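Local coordinates for protein NAD(P)H-hydrate epimerase (Saccharomyces cerevisiae, PDB 1JZT) that catalyses the epimerization of the R and S forms of NAD(P)HX, damaged hydrated NAD(P)H, so that both epimers can be repaired, at residues A[13-18]-A[198-203]; A[41-46]-A[133-138]. All blocks are in the same frame, centred on the assembly; numbering follows the deposited sequence.

Interaction 1: residues A[13-18]-A[198-203]; sequences AEIDKE and LTVPKP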
# COMPACT_ATOMS: atom_id res chain seq x y z
N ALA A 13 4.98 3.50 -15.33
CA ALA A 13 6.43 3.50 -15.20
C ALA A 13 6.99 4.79 -15.81
O ALA A 13 7.94 5.37 -15.29
CB ALA A 13 7.02 2.28 -15.90
N GLU A 14 6.40 5.22 -16.92
CA GLU A 14 6.82 6.45 -17.59
C GLU A 14 6.54 7.66 -16.70
O GLU A 14 7.35 8.58 -16.62
CB GLU A 14 6.08 6.60 -18.92
CG GLU A 14 6.62 5.71 -20.04
CD GLU A 14 5.71 5.68 -21.26
OE1 GLU A 14 5.22 6.75 -21.68
OE2 GLU A 14 5.49 4.58 -21.81
N ILE A 15 5.39 7.65 -16.04
CA ILE A 15 5.02 8.75 -15.16
C ILE A 15 6.06 8.88 -14.05
O ILE A 15 6.62 9.96 -13.83
CB ILE A 15 3.63 8.53 -14.53
CG1 ILE A 15 2.56 8.72 -15.61
CG2 ILE A 15 3.43 9.50 -13.37
CD1 ILE A 15 1.15 8.39 -15.16
N ASP A 16 6.32 7.79 -13.35
CA ASP A 16 7.29 7.78 -12.27
C ASP A 16 8.65 8.25 -12.75
O ASP A 16 9.34 9.02 -12.07
CB ASP A 16 7.42 6.38 -11.68
CG ASP A 16 6.62 6.21 -10.41
OD1 ASP A 16 5.54 6.82 -10.31
OD2 ASP A 16 7.08 5.46 -9.53
N LYS A 17 9.05 7.78 -13.93
CA LYS A 17 10.33 8.16 -14.50
C LYS A 17 10.39 9.67 -14.73
O LYS A 17 11.39 10.31 -14.45
CB LYS A 17 10.57 7.43 -15.82
CG LYS A 17 11.88 7.80 -16.51
CD LYS A 17 11.99 7.18 -17.90
CE LYS A 17 13.14 7.79 -18.69
NZ LYS A 17 13.26 7.26 -20.08
N GLU A 18 9.30 10.23 -15.25
CA GLU A 18 9.27 11.66 -15.50
C GLU A 18 9.22 12.47 -14.21
O GLU A 18 9.94 13.46 -14.08
CB GLU A 18 8.07 12.03 -16.38
CG GLU A 18 8.33 11.82 -17.86
CD GLU A 18 7.22 12.39 -18.72
OE1 GLU A 18 6.85 13.57 -18.51
OE2 GLU A 18 6.74 11.66 -19.62
N LEU A 198 -2.17 4.39 -6.03
CA LEU A 198 -1.25 5.50 -5.86
C LEU A 198 -0.99 6.22 -7.18
O LEU A 198 -0.76 5.58 -8.21
CB LEU A 198 0.07 5.00 -5.25
CG LEU A 198 -0.03 4.44 -3.83
CD1 LEU A 198 1.33 3.92 -3.38
CD2 LEU A 198 -0.53 5.53 -2.88
N THR A 199 -1.06 7.55 -7.14
CA THR A 199 -0.87 8.42 -8.30
C THR A 199 -2.10 8.34 -9.20
O THR A 199 -2.80 9.33 -9.40
CB THR A 199 0.40 8.04 -9.11
OG1 THR A 199 1.56 8.12 -8.27
CG2 THR A 199 0.59 8.98 -10.29
N VAL A 200 -2.36 7.14 -9.72
CA VAL A 200 -3.50 6.89 -10.58
C VAL A 200 -3.73 5.39 -10.58
O VAL A 200 -2.78 4.61 -10.55
CB VAL A 200 -3.23 7.41 -12.02
CG1 VAL A 200 -2.00 6.74 -12.59
CG2 VAL A 200 -4.44 7.16 -12.91
N PRO A 201 -5.00 4.95 -10.57
CA PRO A 201 -5.29 3.51 -10.56
C PRO A 201 -4.80 2.82 -11.83
O PRO A 201 -4.78 3.42 -12.90
CB PRO A 201 -6.81 3.46 -10.43
CG PRO A 201 -7.12 4.73 -9.67
CD PRO A 201 -6.23 5.72 -10.39
N LYS A 202 -4.40 1.57 -11.69
CA LYS A 202 -3.95 0.76 -12.81
C LYS A 202 -5.14 -0.06 -13.32
O LYS A 202 -6.15 -0.19 -12.62
CB LYS A 202 -2.81 -0.17 -12.36
CG LYS A 202 -1.41 0.38 -12.62
CD LYS A 202 -1.20 1.75 -11.99
CE LYS A 202 -1.05 1.65 -10.48
NZ LYS A 202 -0.66 2.96 -9.87
N PRO A 203 -5.04 -0.61 -14.54
CA PRO A 203 -6.11 -1.40 -15.15
C PRO A 203 -6.71 -2.49 -14.27
O PRO A 203 -7.91 -2.73 -14.32
CB PRO A 203 -5.44 -1.97 -16.40
CG PRO A 203 -4.47 -0.88 -16.77
CD PRO A 203 -3.86 -0.56 -15.43
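Apolar contact between Ile15 and two neighbouring residues, Thr199 and Val200, carries this interaction, and each branch of the isoleucine has its own partner. Its CG2 methyl faces the Thr199 methyl, Ile15 CG2 to Thr199 CG2 being 4.2 Å, while the longer arm ends near the valine, with 4.4 Å from Ile15 CD1 to Val200 CG1. CD1 gets that far because the arm is extended (chi2 174°). The backbones stay well apart, 9.0 Å from Ile15 CA to Thr199 CA; the two segments bury 94 Å² in all, and on the helix side Ile15 supplies most of the contact. In the Rossmann-like fold of the YjeF N-terminal family, this joins the N-terminal helix 9-19 to the loop leaving strand 194-198. Phe226 of helix 224-229 also packs on Ile15.

Polar interactions hold the loop to itself. Lys202 curls back, its ammonium meeting the Val200 carbonyl at 2.8 Å from NZ to O; the C=O...N angle of 167° makes the approach nearly end-on. The same NZ forms a salt bridge with Asp173, a predicted (6S)-NADPHX-binding residue, which also accepts a hydrogen bond from the Leu198 backbone N.

Interaction 2: residues A[41-46]-A[133-138]; sequences QAVCRQ and TLCIVD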
# COMPACT_ATOMS: atom_id res chain seq x y z
N GLN A 41 -3.60 7.29 5.99
CA GLN A 41 -4.85 8.05 6.12
C GLN A 41 -6.06 7.19 5.71
O GLN A 41 -7.11 7.26 6.34
CB GLN A 41 -4.76 9.33 5.27
CG GLN A 41 -5.87 10.36 5.53
CD GLN A 41 -5.59 11.71 4.87
OE1 GLN A 41 -5.36 11.79 3.67
NE2 GLN A 41 -5.60 12.77 5.67
N ALA A 42 -5.91 6.36 4.68
CA ALA A 42 -7.01 5.48 4.23
C ALA A 42 -7.37 4.46 5.30
O ALA A 42 -8.55 4.16 5.54
CB ALA A 42 -6.62 4.75 2.93
N VAL A 43 -6.35 3.90 5.95
CA VAL A 43 -6.56 2.92 7.01
C VAL A 43 -7.29 3.56 8.18
O VAL A 43 -8.23 2.99 8.73
CB VAL A 43 -5.21 2.36 7.50
CG1 VAL A 43 -5.42 1.51 8.75
CG2 VAL A 43 -4.56 1.54 6.40
N CYS A 44 -6.84 4.75 8.57
CA CYS A 44 -7.45 5.48 9.67
C CYS A 44 -8.90 5.83 9.35
O CYS A 44 -9.77 5.78 10.21
CB CYS A 44 -6.64 6.75 9.95
SG CYS A 44 -7.27 7.80 11.29
N ARG A 45 -9.18 6.16 8.09
CA ARG A 45 -10.54 6.53 7.71
C ARG A 45 -11.47 5.32 7.60
O ARG A 45 -12.66 5.42 7.89
CB ARG A 45 -10.51 7.30 6.39
CG ARG A 45 -11.83 7.97 6.06
CD ARG A 45 -11.64 9.10 5.06
NE ARG A 45 -10.83 10.19 5.61
CZ ARG A 45 -10.51 11.28 4.92
NH1 ARG A 45 -10.93 11.42 3.67
NH2 ARG A 45 -9.78 12.24 5.48
N GLN A 46 -10.91 4.19 7.19
CA GLN A 46 -11.66 2.94 7.04
C GLN A 46 -11.85 2.25 8.39
O GLN A 46 -12.86 1.58 8.61
CB GLN A 46 -10.90 2.02 6.07
CG GLN A 46 -11.68 0.84 5.52
CD GLN A 46 -12.83 1.25 4.62
OE1 GLN A 46 -12.75 2.25 3.91
NE2 GLN A 46 -13.90 0.47 4.64
N THR A 133 -5.04 -9.04 15.22
CA THR A 133 -4.86 -8.06 14.15
C THR A 133 -6.15 -7.40 13.67
O THR A 133 -7.14 -8.08 13.39
CB THR A 133 -4.17 -8.74 12.96
OG1 THR A 133 -2.86 -9.14 13.36
CG2 THR A 133 -4.10 -7.81 11.77
N LEU A 134 -6.12 -6.07 13.57
CA LEU A 134 -7.26 -5.28 13.12
C LEU A 134 -7.39 -5.37 11.60
O LEU A 134 -8.48 -5.56 11.07
CB LEU A 134 -7.06 -3.81 13.52
CG LEU A 134 -7.95 -2.77 12.84
CD1 LEU A 134 -9.41 -2.94 13.27
CD2 LEU A 134 -7.44 -1.39 13.20
N CYS A 135 -6.26 -5.20 10.91
CA CYS A 135 -6.24 -5.28 9.46
C CYS A 135 -4.81 -5.51 9.01
O CYS A 135 -3.86 -5.30 9.78
CB CYS A 135 -6.78 -4.00 8.81
SG CYS A 135 -5.66 -2.57 8.95
N ILE A 136 -4.66 -5.95 7.77
CA ILE A 136 -3.36 -6.24 7.21
C ILE A 136 -3.09 -5.31 6.04
O ILE A 136 -3.96 -5.09 5.19
CB ILE A 136 -3.29 -7.69 6.71
CG1 ILE A 136 -3.57 -8.65 7.87
CG2 ILE A 136 -1.91 -7.97 6.09
CD1 ILE A 136 -3.92 -10.06 7.44
N VAL A 137 -1.90 -4.72 6.01
CA VAL A 137 -1.53 -3.85 4.91
C VAL A 137 -0.62 -4.63 3.98
O VAL A 137 0.48 -5.06 4.36
CB VAL A 137 -0.77 -2.59 5.38
CG1 VAL A 137 -0.36 -1.76 4.17
CG2 VAL A 137 -1.63 -1.78 6.32
N ASP A 138 -1.11 -4.81 2.76
CA ASP A 138 -0.40 -5.53 1.72
C ASP A 138 0.47 -4.57 0.92
O ASP A 138 -0.00 -3.91 0.00
CB ASP A 138 -1.41 -6.22 0.78
CG ASP A 138 -0.80 -6.66 -0.53
OD1 ASP A 138 0.40 -7.05 -0.54
OD2 ASP A 138 -1.51 -6.62 -1.56
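Val43 spreads its two methyls over two residues of strand 133-139, Cys135 and Val137, which are separated by Ile136 and, since both meet Val43, lie on the same face of the sheet. The closer touch is to sulfur: Val43 CG1 lies 4.1 Å from Cys135 SG. CG1 is anti to the backbone N of Val43 (chi1 171°), which leaves CG2 beside that nitrogen and directed to the second partner, with 4.4 Å from Val43 CG2 to Val137 CG2. On the strand, chi1 of 72° sets Cys135 SG between its own backbone N and carbonyl carbon, which brings the sulfur up to Val43 CG1. All three side chains are buried. This is helix-on-sheet packing in a Rossmann-like alpha/beta fold: helix 28-46 lies against a face of the central sheet, where strand 133-139 runs parallel between 60-65 and 169-172. Val61 of the former touches both Cys135 and Val137, and Val170 of the latter touches Val43.

Away from this apolar centre the contact thins quickly. Leu134 is partly exposed where the chain turns a corner, and its CD2, the side-chain atom nearest the helix segment, is still 5.7 Å from Val43 CG1. Arg45 is exposed and directed elsewhere, its NH1 forming a salt bridge with Asp241, and the partly exposed Gln46 keeps its CB 7.5 Å from Cys135 SG, its OE1 hydrogen-bonded to the Tyr216 hydroxyl.

Interaction 2 is nested in sequence within the loop that interaction 1 closes, and their helices, 9-19 and 28-46, are consecutive in the chain. In space the contacts lie on opposite sides of the chain's centre: their centres are 23 Å apart, and their nearest atoms remain about 8 Å apart. Each nevertheless has a link to the predicted substrate or potassium site. In interaction 1 the Thr199 side chain is about 6 Å from that of Asp173 and about 7 Å from that of Phe143, both predicted to bind (6S)-NADPHX. Segment 133-138 of interaction 2 ends in Asp138, a predicted potassium ligand, whose OD1 is hydrogen-bonded to OG1 of Thr176, another predicted ligand of that ion.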